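Local coordinates for peptide ABC transporter, peptide-binding protein (PDB 2D5W) that binds oligopeptides, here a pentapeptide, and probably delivers them to an ABC transporter for uptake into the cell, at residues Val410-Ala413 against Val417-Arg420; Glu338-Ala343 against Gln422-Glu427; Phe47-Gln52 against Ala596-Ser601. All blocks are in the same frame, centred on the assembly; numbering follows the deposited sequence.

Contact 1: residues Val410-Ala413 against Val417-Arg420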
loop_
_atom_site.group_PDB
_atom_site.type_symbol
_atom_site.label_atom_id
_atom_site.label_comp_id
_atom_site.label_asym_id
_atom_site.label_seq_id
_atom_site.Cartn_x
_atom_site.Cartn_y
_atom_site.Cartn_z
ATOM N N VAL A 410 -7.856 -10.249 13.486
ATOM C CA VAL A 410 -6.873 -10.702 12.516
ATOM C C VAL A 410 -5.713 -9.741 12.334
ATOM O O VAL A 410 -5.900 -8.530 12.316
ATOM C CB VAL A 410 -7.523 -10.858 11.113
ATOM C CG1 VAL A 410 -6.481 -11.283 10.090
ATOM C CG2 VAL A 410 -8.667 -11.846 11.172
ATOM N N THR A 411 -4.509 -10.286 12.226
ATOM C CA THR A 411 -3.350 -9.470 11.908
ATOM C C THR A 411 -2.305 -10.384 11.286
ATOM O O THR A 411 -2.537 -11.585 11.117
ATOM C CB THR A 411 -2.768 -8.693 13.123
ATOM O OG1 THR A 411 -1.925 -7.641 12.629
ATOM C CG2 THR A 411 -1.949 -9.597 14.037
ATOM N N THR A 412 -1.172 -9.802 10.918
ATOM C CA THR A 412 -0.082 -10.535 10.291
ATOM C C THR A 412 0.697 -11.382 11.288
ATOM O O THR A 412 1.400 -10.850 12.156
ATOM C CB THR A 412 0.901 -9.567 9.617
ATOM O OG1 THR A 412 1.323 -8.590 10.578
ATOM C CG2 THR A 412 0.254 -8.853 8.441
ATOM N N ALA A 413 0.583 -12.699 11.153
ATOM C CA ALA A 413 1.293 -13.622 12.029
ATOM C C ALA A 413 2.794 -13.392 11.894
ATOM O O ALA A 413 3.290 -13.112 10.802
ATOM C CB ALA A 413 0.952 -15.065 11.660
ATOM N N VAL A 417 5.367 -7.184 17.372
ATOM C CA VAL A 417 4.753 -6.052 18.051
ATOM C C VAL A 417 3.227 -6.097 17.914
ATOM O O VAL A 417 2.506 -5.691 18.828
ATOM C CB VAL A 417 5.327 -4.693 17.554
ATOM C CG1 VAL A 417 4.726 -4.302 16.217
ATOM C CG2 VAL A 417 5.085 -3.619 18.611
ATOM N N ARG A 418 2.726 -6.605 16.790
ATOM C CA ARG A 418 1.283 -6.723 16.602
ATOM C C ARG A 418 0.714 -7.852 17.460
ATOM O O ARG A 418 -0.399 -7.745 17.978
ATOM C CB ARG A 418 0.958 -6.959 15.128
ATOM C CG ARG A 418 1.032 -5.692 14.306
ATOM C CD ARG A 418 0.907 -5.973 12.831
ATOM N NE ARG A 418 0.843 -4.733 12.069
ATOM C CZ ARG A 418 0.980 -4.658 10.750
ATOM N NH1 ARG A 418 1.192 -5.757 10.037
ATOM N NH2 ARG A 418 0.908 -3.478 10.151
ATOM N N GLU A 419 1.464 -8.941 17.604
ATOM C CA GLU A 419 1.006 -10.048 18.430
ATOM C C GLU A 419 0.938 -9.562 19.881
ATOM O O GLU A 419 0.017 -9.915 20.621
ATOM C CB GLU A 419 1.949 -11.249 18.253
ATOM C CG GLU A 419 1.875 -11.804 16.823
ATOM C CD GLU A 419 2.906 -12.871 16.498
ATOM O OE1 GLU A 419 4.063 -12.751 16.948
ATOM O OE2 GLU A 419 2.559 -13.821 15.760
ATOM N N ARG A 420 1.895 -8.727 20.275
ATOM C CA ARG A 420 1.913 -8.160 21.620
ATOM C C ARG A 420 0.747 -7.180 21.778
ATOM O O ARG A 420 0.112 -7.108 22.835
ATOM C CB ARG A 420 3.241 -7.437 21.870
ATOM C CG ARG A 420 4.435 -8.375 22.073
ATOM C CD ARG A 420 5.755 -7.618 21.966
ATOM N NE ARG A 420 5.782 -6.465 22.860
ATOM C CZ ARG A 420 6.468 -5.350 22.629
ATOM N NH1 ARG A 420 6.423 -4.354 23.503
ATOM N NH2 ARG A 420 7.191 -5.224 21.525
#
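T411 and T412 meet R418 where strand 401-410 hands over to helix 416-431, the outgoing half of a beta-alpha-beta crossover that returns through the parallel strand 435-438. This is the periplasmic-binding-protein fold, and the joint illustrates how a strand-to-helix connection can present a ligand-binding side chain. T411 faces the helix. Its OG1 stands anti to the backbone N (chi1 -163°), which brings it within 3.3 Å of R418 CD, while the hydroxyl itself is hydrogen-bonded to the carbonyl oxygen of E465 on strand 463-469. T411 CG2 rests more loosely against R418 CB, at 4.1 Å. At T412 the contact becomes polar: R418 NH1 gives a hydrogen to T412 OG1 over 2.9 Å with an N-H...O angle of 155°, and the oxygen lies at the guanidinium edge, almost exactly in its plane. T412 CG2 also packs beside NH1, 3.6 Å away. The extended arginine chain has further partners, since NE makes a salt bridge to E304 and NH2 another to the backbone of the bound peptide. With T412 on NH1, these partners probably fix the rotation of the guanidinium, and T412 acts as a second-shell residue behind the peptide contact. A413 turns its methyl away and offers its backbone instead: E419 reaches back along the loop until its OE2, bonded to the N-H of G414, lies 3.9 Å from A413 C.

Contact 2: residues Glu338-Ala343 against Gln422-Glu427; sequences EGLVKA and QQFFAE
L340 and F424 project from two helices toward each other, and their side chains meet at a slant, with a methyl laid on an aromatic face. L340 CD2 stands 3.8 Å above the plane of the F424 ring, displaced from its centre toward CG and CD2. The line from that methyl to the ring centroid leans only 16° from the ring normal, so this is a CH-pi contact over the face. F424 owes its reach to a side chain swung anti to its own backbone N (chi1 -175°), which carries the far end of the ring up to the opposite helix. There CE2 lies 3.9 Å from L340 CB, and CZ comes within 4.2 Å of G339 C, so the ring tip rests against backbone as well as side chain. Replacing F424 by an alanine would probably leave L340 CD2 without its aromatic partner and open a gap between the two helices. Next along helix 416-431, F425 sets its CD2 at the edge of the F424 ring, in its plane, and F425 itself continues inward to Y409 of strand 401-410 and L547 of strand 544-557. From helix 337-345, V341 packs on Y548, so both helices lie against strand 544-557.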
loop_
_atom_site.group_PDB
_atom_site.type_symbol
_atom_site.label_atom_id
_atom_site.label_comp_id
_atom_site.label_asym_id
_atom_site.label_seq_id
_atom_site.Cartn_x
_atom_site.Cartn_y
_atom_site.Cartn_z
ATOM N N GLU A 338 -2.702 5.244 24.167
ATOM C CA GLU A 338 -1.649 6.082 24.718
ATOM C C GLU A 338 -0.724 5.244 25.597
ATOM O O GLU A 338 0.491 5.424 25.572
ATOM C CB GLU A 338 -2.235 7.244 25.524
ATOM C CG GLU A 338 -1.173 8.181 26.088
ATOM C CD GLU A 338 -0.332 8.855 25.012
ATOM O OE1 GLU A 338 0.784 9.314 25.335
ATOM O OE2 GLU A 338 -0.782 8.942 23.849
ATOM N N GLY A 339 -1.296 4.324 26.369
ATOM C CA GLY A 339 -0.476 3.475 27.215
ATOM C C GLY A 339 0.412 2.585 26.364
ATOM O O GLY A 339 1.574 2.347 26.691
ATOM N N LEU A 340 -0.141 2.100 25.258
ATOM C CA LEU A 340 0.588 1.234 24.341
ATOM C C LEU A 340 1.771 1.944 23.690
ATOM O O LEU A 340 2.894 1.445 23.729
ATOM C CB LEU A 340 -0.360 0.716 23.255
ATOM C CG LEU A 340 0.131 -0.318 22.237
ATOM C CD1 LEU A 340 1.146 0.278 21.272
ATOM C CD2 LEU A 340 0.688 -1.492 22.989
ATOM N N VAL A 341 1.540 3.110 23.093
ATOM C CA VAL A 341 2.650 3.788 22.431
ATOM C C VAL A 341 3.719 4.247 23.416
ATOM O O VAL A 341 4.900 4.286 23.076
ATOM C CB VAL A 341 2.184 4.987 21.546
ATOM C CG1 VAL A 341 1.188 4.500 20.499
ATOM C CG2 VAL A 341 1.594 6.092 22.396
ATOM N N LYS A 342 3.315 4.579 24.639
ATOM C CA LYS A 342 4.278 4.996 25.651
ATOM C C LYS A 342 5.169 3.811 26.027
ATOM O O LYS A 342 6.395 3.900 25.983
ATOM C CB LYS A 342 3.556 5.504 26.902
ATOM C CG LYS A 342 4.496 5.850 28.049
ATOM C CD LYS A 342 3.733 6.332 29.272
ATOM C CE LYS A 342 4.670 6.582 30.446
ATOM N NZ LYS A 342 5.379 5.340 30.866
ATOM N N ALA A 343 4.545 2.695 26.382
ATOM C CA ALA A 343 5.288 1.506 26.784
ATOM C C ALA A 343 6.086 0.861 25.655
ATOM O O ALA A 343 7.233 0.466 25.845
ATOM C CB ALA A 343 4.332 0.481 27.384
ATOM N N GLN A 422 -2.194 -7.268 20.271
ATOM C CA GLN A 422 -3.438 -8.010 20.432
ATOM C C GLN A 422 -3.626 -8.431 21.885
ATOM O O GLN A 422 -4.714 -8.285 22.438
ATOM C CB GLN A 422 -3.448 -9.247 19.532
ATOM C CG GLN A 422 -3.539 -8.942 18.045
ATOM C CD GLN A 422 -3.513 -10.203 17.202
ATOM O OE1 GLN A 422 -2.636 -11.050 17.369
ATOM N NE2 GLN A 422 -4.473 -10.335 16.293
ATOM N N GLN A 423 -2.562 -8.948 22.497
ATOM C CA GLN A 423 -2.586 -9.394 23.891
ATOM C C GLN A 423 -2.842 -8.240 24.849
ATOM O O GLN A 423 -3.594 -8.364 25.822
ATOM C CB GLN A 423 -1.245 -10.030 24.272
ATOM C CG GLN A 423 -0.979 -11.390 23.678
ATOM C CD GLN A 423 0.361 -11.950 24.115
ATOM O OE1 GLN A 423 0.634 -13.133 23.932
ATOM N NE2 GLN A 423 1.214 -11.093 24.678
ATOM N N PHE A 424 -2.177 -7.125 24.582
ATOM C CA PHE A 424 -2.290 -5.927 25.397
ATOM C C PHE A 424 -3.739 -5.430 25.404
ATOM O O PHE A 424 -4.328 -5.201 26.464
ATOM C CB PHE A 424 -1.347 -4.864 24.825
ATOM C CG PHE A 424 -1.274 -3.604 25.629
ATOM C CD1 PHE A 424 -0.322 -3.456 26.633
ATOM C CD2 PHE A 424 -2.138 -2.546 25.365
ATOM C CE1 PHE A 424 -0.230 -2.270 27.360
ATOM C CE2 PHE A 424 -2.056 -1.356 26.087
ATOM C CZ PHE A 424 -1.100 -1.217 27.085
ATOM N N PHE A 425 -4.313 -5.264 24.216
ATOM C CA PHE A 425 -5.692 -4.798 24.100
ATOM C C PHE A 425 -6.693 -5.824 24.636
ATOM O O PHE A 425 -7.684 -5.460 25.270
ATOM C CB PHE A 425 -6.031 -4.496 22.635
ATOM C CG PHE A 425 -5.381 -3.247 22.087
ATOM C CD1 PHE A 425 -5.219 -3.102 20.712
ATOM C CD2 PHE A 425 -4.972 -2.206 22.921
ATOM C CE1 PHE A 425 -4.663 -1.950 20.172
ATOM C CE2 PHE A 425 -4.410 -1.043 22.381
ATOM C CZ PHE A 425 -4.260 -0.918 21.003
ATOM N N ALA A 426 -6.436 -7.102 24.380
ATOM C CA ALA A 426 -7.337 -8.165 24.824
ATOM C C ALA A 426 -7.559 -8.163 26.330
ATOM O O ALA A 426 -8.660 -8.450 26.802
ATOM C CB ALA A 426 -6.800 -9.522 24.383
ATOM N N GLU A 427 -6.514 -7.839 27.081
ATOM C CA GLU A 427 -6.610 -7.820 28.534
ATOM C C GLU A 427 -7.627 -6.785 29.009
ATOM O O GLU A 427 -8.400 -7.042 29.930
ATOM C CB GLU A 427 -5.236 -7.537 29.142
ATOM C CG GLU A 427 -5.172 -7.748 30.644
ATOM C CD GLU A 427 -3.753 -7.735 31.172
ATOM O OE1 GLU A 427 -2.939 -8.555 30.698
ATOM O OE2 GLU A 427 -3.452 -6.910 32.060
#

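Contact 3: residues Phe47-Gln52 against Ala596-Ser601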
loop_
_atom_site.group_PDB
_atom_site.type_symbol
_atom_site.label_atom_id
_atom_site.label_comp_id
_atom_site.label_asym_id
_atom_site.label_seq_id
_atom_site.Cartn_x
_atom_site.Cartn_y
_atom_site.Cartn_z
ATOM N N PHE A 47 9.719 9.498 -8.571
ATOM C CA PHE A 47 9.540 10.505 -7.526
ATOM C C PHE A 47 10.698 10.272 -6.559
ATOM O O PHE A 47 10.784 9.218 -5.926
ATOM C CB PHE A 47 8.190 10.316 -6.824
ATOM C CG PHE A 47 7.704 11.545 -6.100
ATOM C CD1 PHE A 47 7.559 11.548 -4.714
ATOM C CD2 PHE A 47 7.382 12.702 -6.807
ATOM C CE1 PHE A 47 7.100 12.684 -4.045
ATOM C CE2 PHE A 47 6.923 13.842 -6.147
ATOM C CZ PHE A 47 6.782 13.831 -4.764
ATOM N N ASN A 48 11.596 11.249 -6.451
ATOM C CA ASN A 48 12.774 11.083 -5.609
ATOM C C ASN A 48 12.628 11.426 -4.132
ATOM O O ASN A 48 11.560 11.819 -3.669
ATOM C CB ASN A 48 13.971 11.835 -6.217
ATOM C CG ASN A 48 13.792 13.343 -6.224
ATOM O OD1 ASN A 48 13.111 13.907 -5.372
ATOM N ND2 ASN A 48 14.433 14.006 -7.181
ATOM N N ALA A 49 13.724 11.267 -3.395
ATOM C CA ALA A 49 13.739 11.523 -1.958
ATOM C C ALA A 49 13.471 12.977 -1.600
ATOM O O ALA A 49 13.073 13.276 -0.476
ATOM C CB ALA A 49 15.071 11.074 -1.365
ATOM N N ASP A 50 13.697 13.874 -2.554
ATOM C CA ASP A 50 13.462 15.300 -2.345
ATOM C C ASP A 50 12.024 15.651 -2.718
ATOM O O ASP A 50 11.671 16.826 -2.829
ATOM C CB ASP A 50 14.437 16.123 -3.192
ATOM C CG ASP A 50 15.842 16.142 -2.617
ATOM O OD1 ASP A 50 16.796 16.368 -3.389
ATOM O OD2 ASP A 50 15.995 15.947 -1.391
ATOM N N SER A 51 11.201 14.625 -2.914
ATOM C CA SER A 51 9.796 14.799 -3.270
ATOM C C SER A 51 9.615 15.549 -4.584
ATOM O O SER A 51 8.776 16.448 -4.697
ATOM C CB SER A 51 9.056 15.526 -2.145
ATOM O OG SER A 51 9.110 14.768 -0.952
ATOM N N GLN A 52 10.402 15.163 -5.581
ATOM C CA GLN A 52 10.333 15.787 -6.896
ATOM C C GLN A 52 10.190 14.746 -7.991
ATOM O O GLN A 52 10.789 13.665 -7.926
ATOM C CB GLN A 52 11.607 16.572 -7.194
ATOM C CG GLN A 52 12.065 17.513 -6.110
ATOM C CD GLN A 52 13.441 18.071 -6.405
ATOM O OE1 GLN A 52 14.377 17.320 -6.683
ATOM N NE2 GLN A 52 13.574 19.389 -6.344
ATOM N N ALA A 596 20.431 11.166 6.336
ATOM C CA ALA A 596 20.222 12.079 7.458
ATOM C C ALA A 596 19.100 13.109 7.330
ATOM O O ALA A 596 18.211 13.171 8.183
ATOM C CB ALA A 596 21.531 12.786 7.793
ATOM N N LYS A 597 19.132 13.906 6.270
ATOM C CA LYS A 597 18.136 14.960 6.080
ATOM C C LYS A 597 16.684 14.508 5.930
ATOM O O LYS A 597 15.768 15.318 6.078
ATOM C CB LYS A 597 18.517 15.827 4.877
ATOM C CG LYS A 597 18.423 15.116 3.539
ATOM C CD LYS A 597 18.825 16.033 2.392
ATOM C CE LYS A 597 20.311 16.351 2.429
ATOM N NZ LYS A 597 21.142 15.123 2.274
ATOM N N TYR A 598 16.466 13.228 5.650
ATOM C CA TYR A 598 15.109 12.715 5.478
ATOM C C TYR A 598 14.647 11.889 6.673
ATOM O O TYR A 598 13.491 11.472 6.736
ATOM C CB TYR A 598 15.031 11.839 4.229
ATOM C CG TYR A 598 15.665 12.445 3.005
ATOM C CD1 TYR A 598 15.092 13.543 2.364
ATOM C CD2 TYR A 598 16.854 11.930 2.495
ATOM C CE1 TYR A 598 15.691 14.112 1.242
ATOM C CE2 TYR A 598 17.461 12.489 1.380
ATOM C CZ TYR A 598 16.878 13.578 0.758
ATOM O OH TYR A 598 17.499 14.131 -0.337
ATOM N N ALA A 599 15.551 11.655 7.617
ATOM C CA ALA A 599 15.231 10.848 8.788
ATOM C C ALA A 599 15.096 11.673 10.057
ATOM O O ALA A 599 15.489 12.838 10.099
ATOM C CB ALA A 599 16.301 9.783 8.979
ATOM N N LEU A 600 14.531 11.054 11.089
ATOM C CA LEU A 600 14.367 11.711 12.378
ATOM C C LEU A 600 15.753 11.996 12.944
ATOM O O LEU A 600 16.712 11.286 12.637
ATOM C CB LEU A 600 13.596 10.808 13.342
ATOM C CG LEU A 600 12.122 10.552 13.027
ATOM C CD1 LEU A 600 11.576 9.495 13.974
ATOM C CD2 LEU A 600 11.336 11.851 13.158
ATOM N N SER A 601 15.852 13.035 13.769
ATOM C CA SER A 601 17.118 13.423 14.381
ATOM C C SER A 601 17.866 12.232 14.966
ATOM O O SER A 601 17.254 11.277 15.444
ATOM C CB SER A 601 16.874 14.462 15.478
ATOM O OG SER A 601 16.275 15.632 14.950
#
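Y598 reaches across to A49 and D50 at the tip of a tight turn, using its ring and its hydroxyl on different partners. With CG anti to the carbonyl carbon (chi1 -47°), the tyrosine extends from the short 3-10 segment 596-598 so that its ring is held between two aliphatic groups. On one face A49 CB makes a CH-pi contact, 4.0 Å from the ring centroid and somewhat off centre. On the opposite face its sequence neighbour K597 lays CG 3.4 Å above the plane, directly over the middle. On the same side as the A49 methyl, A49 O lies 3.2 Å from Y598 CE1. The phenol then completes the contact: Y598 OH donates to D50 OD2 over 2.6 Å, a short bond, with OD2 at the ring edge, near its plane. D50 also has CG anti to its carbonyl carbon; its carboxylate is turned 49° from the ring plane, and the hydroxyl meets OD2 from above the carboxylate plane. This carboxylate is fairly exposed, and the phenol bond is likely to restrict its turning. The turn is a type I beta turn, closed by S51 N to N48 O at 2.9 Å, and the left-handed backbone of S51 makes it a turn with a G1-type bulge. N48 braces it from inside, its OD1 accepting Q52 N at 3.0 Å and, more weakly, D50 N. The turn links strands 45-47 and 53-55. W577 backs A49, W593 touches both D50 and Y598, and farther along the chain A599 and L600 run onto strand 293-308 at W296 and F297.

Followed from the N terminus, the chain first enters contact 3, whose 47-52 turn is not matched until 596-601, close to the C terminus, so that this contact closes a loop around nearly everything else. Inside it, contact 2 joins helix 337-345 to helix 416-431, and nested within that again is contact 1, a short local return from the end of strand 401-410 to the start of the same helix. None of the loops cross. Contacts 1 and 2 touch directly, T411 CG2 lying 3.5 Å from Q422 NE2, and tie successive turns of helix 416-431 to its loop and to a partner helix. Contact 3 lies apart, its centre about 29 Å from that of contact 1.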